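Side-chain contacts in YohF (Salmonella typhimurium, PDB 6WON), which probably works as an NAD(P)-dependent acetoin dehydrogenase of the short-chain dehydrogenase/reductase family: residues A7-S12 with L22-N27; I31-H36 with E44-A49. All coordinates share one frame; numbering follows the deposited sequence.

Contact 1: A7-S12 with L22-N27; sequences AIVTAS and LLLAQN
Leu24 meets Ala7 and Val9 through aliphatic carbon alone, without a ring or amide plane between them; the flat group that matters is the peptide carbonyl of Val9, just beyond the methyl cluster. Above one face of that carbonyl stands the hydroxyl of Ser12, whose OG donates to Val9 O over 2.7 Å. The donor lies 36° out of the carbonyl plane, well off either lone pair. The bond ties Ser12, three residues on, back to the last residue of the strand.

The packing itself depends on a single methyl group. Leu24 CD1 comes within 3.7 Å of Ala7 CB and 4.0 Å of Val9 CG2, spanning two residues that point to the same side of the strand. Leu24 is extended at its second torsion, CD1 lying anti to CA (chi2 172°), and this carries the methyl from the helix surface across to the strand. Val9 answers with the branch that lies beside its own backbone N, CG2, which leans back in the direction of Ala7. Ala7 offers only CB, and its CA lies 7.2 Å from that of Leu24. Just 93 Å² is buried, but all three touching residues are in the interior.

The case illustrates how a Rossmann-type beta-alpha-beta unit begins: strand 6-9 leads through a tight turn into helix 15-27, which folds back over one face of the parallel sheet. In this family the intervening turn characteristically holds the dinucleotide cofactor, and the sequence here is consistent with that role. On the opposite face, Ile8 packs against helix 71-80, while strands 30-35 and 85-88 flank strand 6-9 within the sheet.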
ATOM      1  N   ALA B   7     -22.058 -17.516 -14.968  1.00 20.69           N
ATOM      2  CA  ALA B   7     -21.144 -16.387 -14.918  1.00 22.10           C
ATOM      3  C   ALA B   7     -21.579 -15.346 -15.937  1.00 23.93           C
ATOM      4  O   ALA B   7     -21.861 -15.679 -17.094  1.00 22.13           O
ATOM      5  CB  ALA B   7     -19.705 -16.811 -15.214  1.00 21.19           C
ATOM      6  N   ILE B   8     -21.626 -14.091 -15.514  1.00 26.16           N
ATOM      7  CA  ILE B   8     -21.843 -12.981 -16.430  1.00 23.63           C
ATOM      8  C   ILE B   8     -20.559 -12.170 -16.506  1.00 24.06           C
ATOM      9  O   ILE B   8     -19.964 -11.834 -15.477  1.00 24.77           O
ATOM     10  CB  ILE B   8     -23.041 -12.128 -16.000  1.00 22.90           C
ATOM     11  CG1 ILE B   8     -24.318 -12.919 -16.303  1.00 26.59           C
ATOM     12  CG2 ILE B   8     -23.027 -10.796 -16.742  1.00 22.24           C
ATOM     13  CD1 ILE B   8     -25.535 -12.326 -15.705  1.00 31.85           C
ATOM     14  N   VAL B   9     -20.102 -11.915 -17.727  1.00 23.47           N
ATOM     15  CA  VAL B   9     -18.890 -11.153 -17.983  1.00 22.38           C
ATOM     16  C   VAL B   9     -19.283  -9.999 -18.885  1.00 26.86           C
ATOM     17  O   VAL B   9     -19.745 -10.220 -20.015  1.00 26.47           O
ATOM     18  CB  VAL B   9     -17.799 -12.012 -18.642  1.00 22.29           C
ATOM     19  CG1 VAL B   9     -16.501 -11.223 -18.746  1.00 20.47           C
ATOM     20  CG2 VAL B   9     -17.596 -13.327 -17.868  1.00 22.76           C
ATOM     21  N   THR B  10     -19.097  -8.772 -18.402  1.00 25.69           N
ATOM     22  CA  THR B  10     -19.443  -7.631 -19.237  1.00 27.05           C
ATOM     23  C   THR B  10     -18.362  -7.386 -20.281  1.00 29.10           C
ATOM     24  O   THR B  10     -17.183  -7.691 -20.076  1.00 29.73           O
ATOM     25  CB  THR B  10     -19.659  -6.367 -18.400  1.00 25.45           C
ATOM     26  OG1 THR B  10     -18.442  -5.995 -17.745  1.00 27.98           O
ATOM     27  CG2 THR B  10     -20.744  -6.605 -17.362  1.00 22.86           C
ATOM     28  N   ALA B  11     -18.786  -6.832 -21.417  1.00 30.24           N
ATOM     29  CA  ALA B  11     -17.886  -6.488 -22.514  1.00 28.82           C
ATOM     30  C   ALA B  11     -17.053  -7.693 -22.934  1.00 27.30           C
ATOM     31  O   ALA B  11     -15.850  -7.589 -23.180  1.00 30.28           O
ATOM     32  CB  ALA B  11     -16.992  -5.293 -22.146  1.00 25.93           C
ATOM     33  N   SER B  12     -17.695  -8.857 -22.999  1.00 26.66           N
ATOM     34  CA  SER B  12     -17.011 -10.094 -23.352  1.00 26.76           C
ATOM     35  C   SER B  12     -17.058 -10.375 -24.843  1.00 28.62           C
ATOM     36  O   SER B  12     -16.816 -11.517 -25.257  1.00 26.60           O
ATOM     37  CB  SER B  12     -17.597 -11.275 -22.571  1.00 26.70           C
ATOM     38  OG  SER B  12     -19.003 -11.153 -22.449  1.00 26.01           O
ATOM     39  N   LEU B  22     -14.793 -17.294 -22.114  1.00 28.20           N
ATOM     40  CA  LEU B  22     -14.524 -18.590 -22.724  1.00 28.79           C
ATOM     41  C   LEU B  22     -13.881 -19.549 -21.726  1.00 30.72           C
ATOM     42  O   LEU B  22     -14.179 -20.749 -21.727  1.00 33.55           O
ATOM     43  CB  LEU B  22     -13.636 -18.404 -23.955  1.00 28.40           C
ATOM     44  CG  LEU B  22     -14.313 -17.767 -25.182  1.00 29.63           C
ATOM     45  CD1 LEU B  22     -13.365 -17.792 -26.383  1.00 32.23           C
ATOM     46  CD2 LEU B  22     -15.602 -18.479 -25.531  1.00 28.60           C
ATOM     47  N   LEU B  23     -12.991 -19.050 -20.872  1.00 28.92           N
ATOM     48  CA  LEU B  23     -12.391 -19.932 -19.883  1.00 27.98           C
ATOM     49  C   LEU B  23     -13.430 -20.398 -18.872  1.00 25.78           C
ATOM     50  O   LEU B  23     -13.443 -21.575 -18.488  1.00 26.66           O
ATOM     51  CB  LEU B  23     -11.230 -19.232 -19.190  1.00 23.41           C
ATOM     52  CG  LEU B  23     -10.360 -20.085 -18.279  1.00 25.92           C
ATOM     53  CD1 LEU B  23      -9.948 -21.434 -18.950  1.00 26.85           C
ATOM     54  CD2 LEU B  23      -9.145 -19.273 -17.875  1.00 26.37           C
ATOM     55  N   LEU B  24     -14.331 -19.502 -18.463  1.00 20.50           N
ATOM     56  CA  LEU B  24     -15.370 -19.889 -17.515  1.00 22.55           C
ATOM     57  C   LEU B  24     -16.326 -20.893 -18.142  1.00 23.39           C
ATOM     58  O   LEU B  24     -16.718 -21.869 -17.493  1.00 25.41           O
ATOM     59  CB  LEU B  24     -16.126 -18.652 -17.016  1.00 22.79           C
ATOM     60  CG  LEU B  24     -15.316 -17.711 -16.115  1.00 23.65           C
ATOM     61  CD1 LEU B  24     -16.067 -16.396 -15.807  1.00 22.22           C
ATOM     62  CD2 LEU B  24     -14.875 -18.427 -14.835  1.00 26.72           C
ATOM     63  N   ALA B  25     -16.693 -20.685 -19.412  1.00 23.71           N
ATOM     64  CA  ALA B  25     -17.466 -21.689 -20.140  1.00 25.80           C
ATOM     65  C   ALA B  25     -16.723 -23.024 -20.184  1.00 27.65           C
ATOM     66  O   ALA B  25     -17.291 -24.078 -19.881  1.00 28.12           O
ATOM     67  CB  ALA B  25     -17.769 -21.188 -21.557  1.00 26.89           C
ATOM     68  N   GLN B  26     -15.438 -22.996 -20.542  1.00 27.41           N
ATOM     69  CA  GLN B  26     -14.655 -24.228 -20.528  1.00 29.75           C
ATOM     70  C   GLN B  26     -14.638 -24.870 -19.144  1.00 28.46           C
ATOM     71  O   GLN B  26     -14.588 -26.099 -19.033  1.00 28.65           O
ATOM     72  CB  GLN B  26     -13.231 -23.953 -21.005  1.00 33.03           C
ATOM     73  CG  GLN B  26     -12.379 -25.207 -21.197  1.00 40.21           C
ATOM     74  CD  GLN B  26     -10.969 -24.875 -21.649  1.00 45.61           C
ATOM     75  OE1 GLN B  26     -10.671 -23.734 -22.001  1.00 47.21           O
ATOM     76  NE2 GLN B  26     -10.097 -25.862 -21.634  1.00 50.09           N
ATOM     77  N   ASN B  27     -14.693 -24.068 -18.082  1.00 31.04           N
ATOM     78  CA  ASN B  27     -14.691 -24.612 -16.729  1.00 32.32           C
ATOM     79  C   ASN B  27     -16.077 -25.047 -16.257  1.00 30.89           C
ATOM     80  O   ASN B  27     -16.187 -25.622 -15.168  1.00 34.19           O
ATOM     81  CB  ASN B  27     -14.086 -23.589 -15.758  1.00 32.26           C
ATOM     82  CG  ASN B  27     -12.548 -23.571 -15.818  1.00 35.04           C
ATOM     83  OD1 ASN B  27     -11.935 -24.361 -16.549  1.00 32.71           O
ATOM     84  ND2 ASN B  27     -11.928 -22.657 -15.066  1.00 32.43           N
TER

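Contact 2: I31-H36 with E44-A49; sequences IGITWH and ETAKKA
Two first torsions set up the meeting of Ile33 with Thr45. In Ile33, CG1 lies beside the backbone N (chi1 -71°), which directs it at the helix, while in Thr45 a chi1 of -56° puts OG1 beside the backbone N and leaves the methyl CG2 anti to it, facing the strand. The second torsion of Ile33, at 143°, falls short of fully extended and swings CD1 against the helix backbone.

There CD1 is 3.8 Å from Thr45 CG2 and 3.7 Å from Ala46 N. Ala46 CB closes on the same CD1 at 4.0 Å, so one terminal methyl rests against a methyl, a peptide nitrogen and a beta-carbon of two successive residues. Ile33 and Ala46 mark the nearest backbone approach, 7.4 Å between their CA atoms. Altogether 146 Å² is buried, part of it on Ile31 and Ala49. Helix 39-50 is thereby laid over strand 30-35 in the second beta-alpha-beta unit of the fold, and Ala46 and Ala49 reach on to Ala56 of strand 56-60. Along the helix, Lys48 and Glu44 form a salt bridge.

Chemically, Thr45 is divided in two: its methyl joins the apolar layer, while its buried OG1 is hydrogen-bonded to Gly41 O and Ser12 O. A single hydroxyl proton serving two carbonyl oxygens is probably shared or alternates between them.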
ATOM      1  N   ILE B  31     -22.885 -19.036 -19.481  1.00 26.31           N
ATOM      2  CA  ILE B  31     -22.201 -17.758 -19.679  1.00 27.38           C
ATOM      3  C   ILE B  31     -23.191 -16.706 -20.168  1.00 24.38           C
ATOM      4  O   ILE B  31     -23.913 -16.930 -21.143  1.00 22.88           O
ATOM      5  CB  ILE B  31     -21.042 -17.887 -20.684  1.00 29.76           C
ATOM      6  CG1 ILE B  31     -19.900 -18.683 -20.075  1.00 33.04           C
ATOM      7  CG2 ILE B  31     -20.566 -16.513 -21.122  1.00 31.41           C
ATOM      8  CD1 ILE B  31     -19.406 -18.110 -18.778  1.00 34.59           C
ATOM      9  N   GLY B  32     -23.190 -15.543 -19.511  1.00 22.46           N
ATOM     10  CA  GLY B  32     -23.792 -14.344 -20.065  1.00 23.47           C
ATOM     11  C   GLY B  32     -22.725 -13.404 -20.602  1.00 23.43           C
ATOM     12  O   GLY B  32     -21.737 -13.110 -19.921  1.00 23.96           O
ATOM     13  N   ILE B  33     -22.951 -12.925 -21.827  1.00 25.70           N
ATOM     14  CA  ILE B  33     -22.018 -12.080 -22.567  1.00 26.34           C
ATOM     15  C   ILE B  33     -22.712 -10.757 -22.864  1.00 27.38           C
ATOM     16  O   ILE B  33     -23.813 -10.751 -23.423  1.00 30.12           O
ATOM     17  CB  ILE B  33     -21.579 -12.768 -23.877  1.00 27.70           C
ATOM     18  CG1 ILE B  33     -20.666 -13.959 -23.597  1.00 28.70           C
ATOM     19  CG2 ILE B  33     -20.931 -11.786 -24.844  1.00 27.62           C
ATOM     20  CD1 ILE B  33     -20.901 -15.135 -24.553  1.00 31.06           C
ATOM     21  N   THR B  34     -22.083  -9.637 -22.501  1.00 27.88           N
ATOM     22  CA  THR B  34     -22.605  -8.335 -22.909  1.00 26.50           C
ATOM     23  C   THR B  34     -21.645  -7.672 -23.889  1.00 30.32           C
ATOM     24  O   THR B  34     -20.437  -7.933 -23.881  1.00 28.45           O
ATOM     25  CB  THR B  34     -22.879  -7.397 -21.721  1.00 24.06           C
ATOM     26  OG1 THR B  34     -21.676  -6.702 -21.326  1.00 25.90           O
ATOM     27  CG2 THR B  34     -23.446  -8.171 -20.553  1.00 20.68           C
ATOM     28  N   TRP B  35     -22.207  -6.817 -24.747  1.00 30.77           N
ATOM     29  CA  TRP B  35     -21.455  -6.142 -25.792  1.00 30.95           C
ATOM     30  C   TRP B  35     -21.987  -4.725 -25.973  1.00 32.16           C
ATOM     31  O   TRP B  35     -23.190  -4.466 -25.840  1.00 32.13           O
ATOM     32  CB  TRP B  35     -21.533  -6.905 -27.126  1.00 32.67           C
ATOM     33  CG  TRP B  35     -22.939  -7.164 -27.613  1.00 33.67           C
ATOM     34  CD1 TRP B  35     -23.736  -8.222 -27.286  1.00 33.54           C
ATOM     35  CD2 TRP B  35     -23.700  -6.359 -28.532  1.00 34.85           C
ATOM     36  NE1 TRP B  35     -24.944  -8.128 -27.937  1.00 32.44           N
ATOM     37  CE2 TRP B  35     -24.951  -6.994 -28.705  1.00 35.57           C
ATOM     38  CE3 TRP B  35     -23.450  -5.159 -29.215  1.00 33.72           C
ATOM     39  CZ2 TRP B  35     -25.951  -6.472 -29.534  1.00 30.95           C
ATOM     40  CZ3 TRP B  35     -24.449  -4.641 -30.043  1.00 36.55           C
ATOM     41  CH2 TRP B  35     -25.684  -5.298 -30.190  1.00 35.71           C
ATOM     42  N   HIS B  36     -21.100  -3.808 -26.286  1.00 31.55           N
ATOM     43  CA  HIS B  36     -21.454  -2.431 -26.461  1.00 29.77           C
ATOM     44  C   HIS B  36     -21.777  -2.107 -27.916  1.00 33.72           C
ATOM     45  O   HIS B  36     -22.819  -1.660 -28.172  1.00 35.14           O
ATOM     46  CB  HIS B  36     -20.386  -1.543 -25.928  1.00 30.65           C
ATOM     47  CG  HIS B  36     -20.623  -0.098 -26.186  1.00 36.43           C
ATOM     48  ND1 HIS B  36     -21.446   0.673 -25.410  1.00 36.57           N
ATOM     49  CD2 HIS B  36     -20.146   0.714 -27.147  1.00 39.95           C
ATOM     50  CE1 HIS B  36     -21.460   1.897 -25.876  1.00 39.79           C
ATOM     51  NE2 HIS B  36     -20.686   1.947 -26.936  1.00 42.96           N
ATOM     52  N   GLU B  44     -19.659 -14.521 -31.665  1.00 41.77           N
ATOM     53  CA  GLU B  44     -18.575 -15.481 -31.820  1.00 43.62           C
ATOM     54  C   GLU B  44     -18.130 -16.050 -30.477  1.00 39.04           C
ATOM     55  O   GLU B  44     -17.755 -17.228 -30.394  1.00 37.91           O
ATOM     56  CB  GLU B  44     -17.402 -14.829 -32.551  1.00 51.72           C
ATOM     57  CG  GLU B  44     -16.313 -15.801 -32.968  1.00 61.10           C
ATOM     58  CD  GLU B  44     -16.788 -16.934 -33.892  1.00 69.82           C
ATOM     59  OE1 GLU B  44     -15.949 -17.812 -34.195  1.00 72.52           O
ATOM     60  OE2 GLU B  44     -17.962 -16.940 -34.346  1.00 72.68           O
ATOM     61  N   THR B  45     -18.163 -15.241 -29.421  1.00 34.91           N
ATOM     62  CA  THR B  45     -17.833 -15.756 -28.101  1.00 33.91           C
ATOM     63  C   THR B  45     -18.870 -16.773 -27.635  1.00 34.13           C
ATOM     64  O   THR B  45     -18.519 -17.814 -27.066  1.00 34.15           O
ATOM     65  CB  THR B  45     -17.719 -14.597 -27.114  1.00 35.54           C
ATOM     66  OG1 THR B  45     -16.757 -13.657 -27.614  1.00 38.45           O
ATOM     67  CG2 THR B  45     -17.295 -15.096 -25.730  1.00 31.66           C
ATOM     68  N   ALA B  46     -20.155 -16.500 -27.891  1.00 31.95           N
ATOM     69  CA  ALA B  46     -21.199 -17.450 -27.519  1.00 27.58           C
ATOM     70  C   ALA B  46     -21.070 -18.752 -28.303  1.00 31.76           C
ATOM     71  O   ALA B  46     -21.242 -19.841 -27.736  1.00 30.92           O
ATOM     72  CB  ALA B  46     -22.573 -16.819 -27.732  1.00 26.69           C
ATOM     73  N   LYS B  47     -20.780 -18.655 -29.606  1.00 32.57           N
ATOM     74  CA  LYS B  47     -20.523 -19.839 -30.416  1.00 35.54           C
ATOM     75  C   LYS B  47     -19.456 -20.718 -29.771  1.00 35.64           C
ATOM     76  O   LYS B  47     -19.684 -21.904 -29.510  1.00 34.01           O
ATOM     77  CB  LYS B  47     -20.097 -19.417 -31.828  1.00 41.76           C
ATOM     78  CG  LYS B  47     -19.724 -20.582 -32.753  1.00 50.00           C
ATOM     79  CD  LYS B  47     -19.417 -20.119 -34.176  1.00 55.51           C
ATOM     80  CE  LYS B  47     -19.820 -21.183 -35.178  1.00 60.47           C
ATOM     81  NZ  LYS B  47     -19.695 -20.710 -36.587  1.00 64.22           N
ATOM     82  N   LYS B  48     -18.281 -20.145 -29.494  1.00 34.99           N
ATOM     83  CA  LYS B  48     -17.198 -20.939 -28.922  1.00 33.81           C
ATOM     84  C   LYS B  48     -17.542 -21.421 -27.518  1.00 32.88           C
ATOM     85  O   LYS B  48     -17.203 -22.550 -27.151  1.00 34.76           O
ATOM     86  CB  LYS B  48     -15.907 -20.126 -28.916  1.00 37.56           C
ATOM     87  CG  LYS B  48     -15.519 -19.588 -30.289  1.00 46.06           C
ATOM     88  CD  LYS B  48     -14.055 -19.140 -30.303  1.00 53.18           C
ATOM     89  CE  LYS B  48     -13.861 -17.807 -31.034  1.00 54.67           C
ATOM     90  NZ  LYS B  48     -14.074 -17.939 -32.504  1.00 53.83           N
ATOM     91  N   ALA B  49     -18.211 -20.582 -26.718  1.00 30.98           N
ATOM     92  CA  ALA B  49     -18.580 -20.991 -25.364  1.00 30.03           C
ATOM     93  C   ALA B  49     -19.447 -22.243 -25.381  1.00 32.77           C
ATOM     94  O   ALA B  49     -19.259 -23.151 -24.564  1.00 35.84           O
ATOM     95  CB  ALA B  49     -19.302 -19.849 -24.647  1.00 26.52           C
TER

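Contacts 1 and 2 are successive examples of one principle, a parallel strand covered by the helix that follows it. Their centres lie 8 Å apart. The strands are neighbours in the sheet, joined by a probable hydrogen bond of 2.8 Å from Gly32 N to Ala7 O. Beyond the strand end, the turn after Val9 is tied to the second strand, with Ala11 N 2.9 Å from Thr34 OG1. From the second strand Ile31 touches Leu24 and Ala25 of the first helix, and between the helices Ala25 meets Ala49, making the two apolar layers continuous. By family analogy, the turn of contact 1 and the end of strand 30-35 probably border the dinucleotide site.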